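Local coordinates for metallo-beta-lactamase (PDB 6MFI), which probably hydrolyses beta-lactam antibiotics as a subclass B3 metallo-beta-lactamase, with two zinc ions in its active site, at residues A[33-38]-A[58-62]; A[103-108]-A[128-133]. All coordinates share one frame; numbering follows the deposited sequence.

Interaction 1: residues A[33-38]-A[58-62]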
ATOM      1  N   TRP A  33      -2.195 -19.150  -3.156  1.00 23.80           N
ATOM      2  CA  TRP A  33      -1.229 -18.104  -2.834  1.00 22.29           C
ATOM      3  C   TRP A  33      -0.324 -18.519  -1.682  1.00 22.26           C
ATOM      4  O   TRP A  33       0.888 -18.279  -1.722  1.00 22.17           O
ATOM      5  CB  TRP A  33      -1.955 -16.801  -2.501  1.00 21.10           C
ATOM      6  CG  TRP A  33      -1.054 -15.602  -2.505  1.00 20.24           C
ATOM      7  CD1 TRP A  33      -0.857 -14.730  -3.534  1.00 19.69           C
ATOM      8  CD2 TRP A  33      -0.224 -15.147  -1.428  1.00 19.81           C
ATOM      9  NE1 TRP A  33       0.042 -13.758  -3.166  1.00 19.09           N
ATOM     10  CE2 TRP A  33       0.446 -13.991  -1.878  1.00 19.14           C
ATOM     11  CE3 TRP A  33       0.017 -15.602  -0.128  1.00 20.07           C
ATOM     12  CZ2 TRP A  33       1.340 -13.286  -1.075  1.00 18.19           C
ATOM     13  CZ3 TRP A  33       0.905 -14.901   0.667  1.00 19.55           C
ATOM     14  CH2 TRP A  33       1.556 -13.755   0.190  1.00 18.45           C
ATOM     15  N   VAL A  34      -0.895 -19.134  -0.643  1.00 22.47           N
ATOM     16  CA  VAL A  34      -0.084 -19.610   0.475  1.00 22.72           C
ATOM     17  C   VAL A  34       0.885 -20.686   0.004  1.00 23.23           C
ATOM     18  O   VAL A  34       2.036 -20.750   0.454  1.00 23.54           O
ATOM     19  CB  VAL A  34      -0.987 -20.118   1.614  1.00 23.65           C
ATOM     20  CG1 VAL A  34      -0.148 -20.573   2.797  1.00 24.66           C
ATOM     21  CG2 VAL A  34      -1.961 -19.033   2.042  1.00 22.72           C
ATOM     22  N   ASP A  35       0.441 -21.543  -0.920  1.00 23.56           N
ATOM     23  CA  ASP A  35       1.326 -22.568  -1.459  1.00 24.63           C
ATOM     24  C   ASP A  35       2.348 -21.982  -2.425  1.00 23.19           C
ATOM     25  O   ASP A  35       3.423 -22.564  -2.614  1.00 23.57           O
ATOM     26  CB  ASP A  35       0.507 -23.658  -2.154  1.00 26.22           C
ATOM     27  CG  ASP A  35      -0.435 -24.376  -1.205  1.00 28.10           C
ATOM     28  OD1 ASP A  35      -0.101 -24.493  -0.007  1.00 28.84           O
ATOM     29  OD2 ASP A  35      -1.510 -24.824  -1.660  1.00 28.77           O
ATOM     30  N   SER A  36       2.040 -20.841  -3.041  1.00 20.89           N
ATOM     31  CA  SER A  36       2.924 -20.253  -4.040  1.00 19.71           C
ATOM     32  C   SER A  36       3.859 -19.199  -3.466  1.00 18.02           C
ATOM     33  O   SER A  36       4.964 -19.016  -3.988  1.00 17.71           O
ATOM     34  CB  SER A  36       2.107 -19.625  -5.173  1.00 18.95           C
ATOM     35  OG  SER A  36       1.228 -20.571  -5.754  1.00 20.05           O
ATOM     36  N   CYS A  37       3.446 -18.499  -2.412  1.00 17.38           N
ATOM     37  CA  CYS A  37       4.213 -17.396  -1.854  1.00 17.37           C
ATOM     38  C   CYS A  37       4.551 -17.669  -0.395  1.00 18.43           C
ATOM     39  O   CYS A  37       3.754 -18.263   0.339  1.00 19.57           O
ATOM     40  CB  CYS A  37       3.438 -16.078  -1.976  1.00 16.49           C
ATOM     41  SG  CYS A  37       2.934 -15.673  -3.670  1.00 16.54           S
ATOM     42  N   ALA A  38       5.734 -17.227   0.018  1.00 17.64           N
ATOM     43  CA  ALA A  38       6.233 -17.424   1.370  1.00 18.13           C
ATOM     44  C   ALA A  38       6.226 -16.100   2.130  1.00 17.59           C
ATOM     45  O   ALA A  38       5.897 -15.040   1.589  1.00 16.50           O
ATOM     46  CB  ALA A  38       7.637 -18.032   1.338  1.00 18.91           C
ATOM     47  N   TYR A  58      -6.426  -9.052  -4.395  1.00 11.79           N
ATOM     48  CA  TYR A  58      -4.979  -8.922  -4.288  1.00 11.48           C
ATOM     49  C   TYR A  58      -4.371  -9.282  -5.638  1.00 11.71           C
ATOM     50  O   TYR A  58      -4.558 -10.403  -6.124  1.00 12.05           O
ATOM     51  CB  TYR A  58      -4.430  -9.827  -3.185  1.00 11.90           C
ATOM     52  CG  TYR A  58      -2.934  -9.725  -2.971  1.00 11.66           C
ATOM     53  CD1 TYR A  58      -2.045 -10.468  -3.742  1.00 11.71           C
ATOM     54  CD2 TYR A  58      -2.409  -8.895  -1.990  1.00 11.51           C
ATOM     55  CE1 TYR A  58      -0.679 -10.378  -3.548  1.00 11.62           C
ATOM     56  CE2 TYR A  58      -1.045  -8.801  -1.787  1.00 11.39           C
ATOM     57  CZ  TYR A  58      -0.185  -9.543  -2.569  1.00 11.45           C
ATOM     58  OH  TYR A  58       1.174  -9.450  -2.369  1.00 11.45           O
ATOM     59  N   VAL A  59      -3.655  -8.337  -6.241  1.00 11.25           N
ATOM     60  CA  VAL A  59      -3.063  -8.539  -7.557  1.00 11.08           C
ATOM     61  C   VAL A  59      -1.553  -8.302  -7.535  1.00 11.08           C
ATOM     62  O   VAL A  59      -0.938  -8.121  -8.579  1.00 11.34           O
ATOM     63  CB  VAL A  59      -3.747  -7.653  -8.616  1.00 10.73           C
ATOM     64  CG1 VAL A  59      -5.188  -8.089  -8.821  1.00 11.25           C
ATOM     65  CG2 VAL A  59      -3.678  -6.188  -8.213  1.00 10.10           C
ATOM     66  N   GLY A  60      -0.947  -8.310  -6.349  1.00 11.07           N
ATOM     67  CA  GLY A  60       0.468  -8.048  -6.206  1.00 11.34           C
ATOM     68  C   GLY A  60       1.312  -9.302  -6.337  1.00 11.36           C
ATOM     69  O   GLY A  60       0.838 -10.379  -6.705  1.00 11.16           O
ATOM     70  N   THR A  61       2.595  -9.144  -6.025  1.00 11.62           N
ATOM     71  CA  THR A  61       3.553 -10.241  -6.079  1.00 12.77           C
ATOM     72  C   THR A  61       3.502 -11.020  -4.765  1.00 14.19           C
ATOM     73  O   THR A  61       2.635 -10.799  -3.915  1.00 14.77           O
ATOM     74  CB  THR A  61       4.954  -9.708  -6.358  1.00 12.25           C
ATOM     75  OG1 THR A  61       5.375  -8.882  -5.266  1.00 12.41           O
ATOM     76  CG2 THR A  61       4.959  -8.878  -7.630  1.00 11.71           C
ATOM     77  N   CYS A  62       4.433 -11.959  -4.587  1.00 14.96           N
ATOM     78  CA  CYS A  62       4.567 -12.647  -3.308  1.00 15.98           C
ATOM     79  C   CYS A  62       5.214 -11.776  -2.240  1.00 16.14           C
ATOM     80  O   CYS A  62       5.089 -12.084  -1.050  1.00 17.38           O
ATOM     81  CB  CYS A  62       5.378 -13.935  -3.473  1.00 17.04           C
ATOM     82  SG  CYS A  62       4.665 -15.154  -4.596  1.00 18.25           S
TER
HETATM   83  O   HOH W   1       0.563 -12.808  -5.484  1.00 12.36           O
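A water gripped from both segments joins Trp33 to the loop that follows Tyr58: Trp33 NE1 donates to its oxygen at 2.6 Å, and the same water is 2.7 Å from Gly60 O, to which it probably donates. The water lies in the plane of both the Trp33 and Tyr58 rings, at their edges. The rings cross at about a right angle, their planes at 80°, with Trp33 NE1 3.5 Å from Tyr58 CE1. Tyr58 OH turns back on its own loop and donates to Thr61 O at 2.5 Å, a carbonyl that also lies near the Trp33 plane, beside CZ2. A disulfide further fastens the N-terminal helix 30-36 to this loop, which links strands 56-58 and 67-71 in the larger sheet of the alpha-beta/beta-alpha metallo-beta-lactamase fold, Cys37 being the first residue past the helix to leave helical backbone angles. Cys37 SG and Cys62 SG are joined at 2.0 Å with a chi3 of -51°, left-handed and well short of a right angle, so the bridge is probably somewhat strained; Cys37 CB and Cys62 CB are pressed to 3.3 Å. A chi1 of -165° sets the Trp33 indole anti to its main-chain nitrogen, where Cys37 CB sits 3.5 Å above the indole plane, offset toward its rim. Phe50 packs edge-to-face with Trp33 and also meets Tyr58, while Arg260 NE of helix 259-265 donates to Cys37 O.

Interaction 2: residues A[103-108]-A[128-133]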
ATOM      1  N   VAL A 103      -9.131   0.078 -15.390  1.00 10.75           N
ATOM      2  CA  VAL A 103      -8.514   0.714 -14.230  1.00 11.74           C
ATOM      3  C   VAL A 103      -8.448   2.213 -14.508  1.00 11.99           C
ATOM      4  O   VAL A 103      -7.674   2.662 -15.357  1.00 10.53           O
ATOM      5  CB  VAL A 103      -7.123   0.139 -13.942  1.00 11.59           C
ATOM      6  CG1 VAL A 103      -6.523   0.799 -12.710  1.00 11.87           C
ATOM      7  CG2 VAL A 103      -7.200  -1.369 -13.762  1.00 11.63           C
ATOM      8  N   LYS A 104      -9.267   2.990 -13.799  1.00 11.81           N
ATOM      9  CA  LYS A 104      -9.374   4.420 -14.050  1.00 12.31           C
ATOM     10  C   LYS A 104      -8.593   5.276 -13.065  1.00 12.50           C
ATOM     11  O   LYS A 104      -8.309   6.438 -13.374  1.00 13.26           O
ATOM     12  CB  LYS A 104     -10.846   4.854 -14.023  1.00 12.91           C
ATOM     13  CG  LYS A 104     -11.761   4.019 -14.900  1.00 13.50           C
ATOM     14  CD  LYS A 104     -11.320   4.051 -16.354  1.00 14.45           C
ATOM     15  CE  LYS A 104     -12.252   3.228 -17.230  1.00 15.78           C
ATOM     16  NZ  LYS A 104     -11.805   3.203 -18.650  1.00 16.17           N
ATOM     17  N   ILE A 105      -8.239   4.743 -11.897  1.00 12.22           N
ATOM     18  CA  ILE A 105      -7.579   5.518 -10.853  1.00 12.31           C
ATOM     19  C   ILE A 105      -6.437   4.694 -10.275  1.00 11.21           C
ATOM     20  O   ILE A 105      -6.611   3.511  -9.970  1.00 10.04           O
ATOM     21  CB  ILE A 105      -8.566   5.932  -9.741  1.00 12.93           C
ATOM     22  CG1 ILE A 105      -9.605   6.913 -10.288  1.00 14.10           C
ATOM     23  CG2 ILE A 105      -7.825   6.545  -8.562  1.00 12.18           C
ATOM     24  CD1 ILE A 105     -10.615   7.373  -9.262  1.00 14.92           C
ATOM     25  N   LEU A 106      -5.272   5.320 -10.131  1.00 10.71           N
ATOM     26  CA  LEU A 106      -4.109   4.704  -9.505  1.00 10.68           C
ATOM     27  C   LEU A 106      -3.804   5.421  -8.197  1.00 11.12           C
ATOM     28  O   LEU A 106      -3.704   6.653  -8.167  1.00 12.07           O
ATOM     29  CB  LEU A 106      -2.891   4.758 -10.430  1.00  9.26           C
ATOM     30  CG  LEU A 106      -2.923   3.895 -11.692  1.00 10.77           C
ATOM     31  CD1 LEU A 106      -1.747   4.234 -12.589  1.00 10.60           C
ATOM     32  CD2 LEU A 106      -2.917   2.417 -11.337  1.00 10.33           C
ATOM     33  N   LEU A 107      -3.660   4.653  -7.122  1.00 10.74           N
ATOM     34  CA  LEU A 107      -3.294   5.173  -5.814  1.00 10.31           C
ATOM     35  C   LEU A 107      -1.988   4.534  -5.361  1.00  9.76           C
ATOM     36  O   LEU A 107      -1.462   3.619  -5.999  1.00  9.01           O
ATOM     37  CB  LEU A 107      -4.402   4.921  -4.784  1.00 11.05           C
ATOM     38  CG  LEU A 107      -5.801   5.418  -5.155  1.00 11.95           C
ATOM     39  CD1 LEU A 107      -6.802   5.072  -4.063  1.00 12.18           C
ATOM     40  CD2 LEU A 107      -5.786   6.915  -5.424  1.00 12.80           C
ATOM     41  N   HIS A 108      -1.464   5.025  -4.240  1.00 10.22           N
ATOM     42  CA  HIS A 108      -0.176   4.571  -3.739  1.00 10.34           C
ATOM     43  C   HIS A 108      -0.207   4.489  -2.221  1.00 10.99           C
ATOM     44  O   HIS A 108      -0.985   5.180  -1.558  1.00 11.13           O
ATOM     45  CB  HIS A 108       0.961   5.506  -4.176  1.00 10.36           C
ATOM     46  CG  HIS A 108       0.920   6.854  -3.523  1.00 10.11           C
ATOM     47  ND1 HIS A 108       1.332   7.066  -2.224  1.00 10.17           N
ATOM     48  CD2 HIS A 108       0.519   8.059  -3.990  1.00 10.20           C
ATOM     49  CE1 HIS A 108       1.180   8.341  -1.919  1.00 10.62           C
ATOM     50  NE2 HIS A 108       0.689   8.966  -2.973  1.00 10.66           N
ATOM     51  N   ALA A 128      -4.976   5.313 -16.765  1.00 12.00           N
ATOM     52  CA  ALA A 128      -5.573   5.806 -15.535  1.00 12.53           C
ATOM     53  C   ALA A 128      -4.919   7.114 -15.101  1.00 12.80           C
ATOM     54  O   ALA A 128      -3.787   7.431 -15.472  1.00 12.47           O
ATOM     55  CB  ALA A 128      -5.440   4.765 -14.423  1.00 12.25           C
ATOM     56  N   THR A 129      -5.655   7.883 -14.304  1.00 13.78           N
ATOM     57  CA  THR A 129      -5.112   9.085 -13.689  1.00 15.01           C
ATOM     58  C   THR A 129      -4.545   8.724 -12.323  1.00 13.59           C
ATOM     59  O   THR A 129      -5.202   8.042 -11.530  1.00 12.08           O
ATOM     60  CB  THR A 129      -6.175  10.176 -13.556  1.00 17.70           C
ATOM     61  OG1 THR A 129      -6.101  10.764 -12.252  1.00 19.32           O
ATOM     62  CG2 THR A 129      -7.563   9.604 -13.772  1.00 18.10           C
ATOM     63  N   LEU A 130      -3.323   9.173 -12.058  1.00 13.53           N
ATOM     64  CA  LEU A 130      -2.602   8.817 -10.845  1.00 13.11           C
ATOM     65  C   LEU A 130      -2.766   9.925  -9.813  1.00 13.50           C
ATOM     66  O   LEU A 130      -2.399  11.076 -10.069  1.00 13.58           O
ATOM     67  CB  LEU A 130      -1.126   8.573 -11.156  1.00 13.35           C
ATOM     68  CG  LEU A 130      -0.149   8.452  -9.989  1.00 13.58           C
ATOM     69  CD1 LEU A 130      -0.522   7.291  -9.082  1.00 13.63           C
ATOM     70  CD2 LEU A 130       1.255   8.280 -10.534  1.00 13.41           C
ATOM     71  N   TYR A 131      -3.323   9.576  -8.657  1.00 14.38           N
ATOM     72  CA  TYR A 131      -3.481  10.500  -7.545  1.00 15.30           C
ATOM     73  C   TYR A 131      -2.398  10.235  -6.508  1.00 14.06           C
ATOM     74  O   TYR A 131      -2.097   9.081  -6.191  1.00 12.62           O
ATOM     75  CB  TYR A 131      -4.863  10.357  -6.902  1.00 17.33           C
ATOM     76  CG  TYR A 131      -6.009  10.817  -7.775  1.00 19.54           C
ATOM     77  CD1 TYR A 131      -6.557   9.976  -8.736  1.00 20.27           C
ATOM     78  CD2 TYR A 131      -6.547  12.090  -7.635  1.00 21.46           C
ATOM     79  CE1 TYR A 131      -7.605  10.390  -9.532  1.00 21.47           C
ATOM     80  CE2 TYR A 131      -7.597  12.513  -8.430  1.00 22.35           C
ATOM     81  CZ  TYR A 131      -8.122  11.659  -9.376  1.00 22.44           C
ATOM     82  OH  TYR A 131      -9.166  12.072 -10.172  1.00 23.81           O
ATOM     83  N   ALA A 132      -1.813  11.309  -5.980  1.00 14.13           N
ATOM     84  CA  ALA A 132      -0.706  11.172  -5.048  1.00 13.54           C
ATOM     85  C   ALA A 132      -0.683  12.355  -4.093  1.00 14.00           C
ATOM     86  O   ALA A 132      -1.093  13.463  -4.444  1.00 14.87           O
ATOM     87  CB  ALA A 132       0.635  11.065  -5.783  1.00 13.26           C
ATOM     88  N   SER A 133      -0.194  12.102  -2.879  1.00 13.87           N
ATOM     89  CA  SER A 133       0.034  13.173  -1.926  1.00 14.71           C
ATOM     90  C   SER A 133       1.113  14.114  -2.459  1.00 14.49           C
ATOM     91  O   SER A 133       1.913  13.732  -3.317  1.00 13.70           O
ATOM     92  CB  SER A 133       0.443  12.596  -0.570  1.00 14.86           C
ATOM     93  OG  SER A 133       1.648  11.859  -0.673  1.00 14.20           O
TER
HETATM   94  O   HOH W   2      -2.517   7.950  -3.832  1.00  6.53           O
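A chi1 of 69° places His108 CG between the backbone N and the carbonyl carbon and carries the ring toward Ala132 and Ser133, while a chi1 of -68° in Tyr131 lays the phenol across Ile105. The imidazole meets its partners at the edge: Ser133 N donates to His108 NE2 at 3.3 Å, only 5° out of the ring plane, and Ala132 CB packs against CD2. A side chain thus takes over the pairing where strand 103-107 ends. The water bound there accepts from His108 N and donates to Tyr131 O, bridging the parting chains. Before that point the two parallel strands pair directly, with Leu106 bonding through both its N and its O to strand 129-132, straddling Leu130: Leu106 N donates to Thr129 O at 3.1 Å, and Tyr131 N donates to Leu106 O at 3.0 Å, nearly in line with the carbonyl bond. Thr129 N reaches Lys104 O from well above the carbonyl plane. On one face of the sheet Ile105 CG2 lies 3.7 Å from Tyr131 CD1; on the other, Leu130 CD1 folds back to 3.7 Å from Leu106 CB, and Leu106 CG rests on Ala128 CB. These neighbouring strands form a beta-alpha-beta crossover, whose connection carries helices 113-116 and 119-126 and the zinc ligands His110, His112, Asp114 and His115. Strand 74-78 flanks the pair beyond 103-107 and strand 163-166 beyond 129-132, while Ile173 of strand 172-175, in the second sheet, covers both Ile105 and Tyr131.

In the fold
Interaction 1 lies at the end of strand 56-58, where a loop meets helix 30-36, whereas interaction 2 pairs strands 103-107 and 129-132 of the same seven-stranded sheet, with strands 67-71 and 74-78 lying between. Their centres are 23 Å apart and their nearest atoms about 8 Å, so they do not touch, yet both approach the zinc site. The side chains of Thr61 in interaction 1 and His108 in interaction 2 each lie about 10 Å from a bound zinc. Both also come near the side chain of the ligand His115, Thr61 at about 8 Å and His108 at about 7 Å, while His108 is about 5 Å from that of His110.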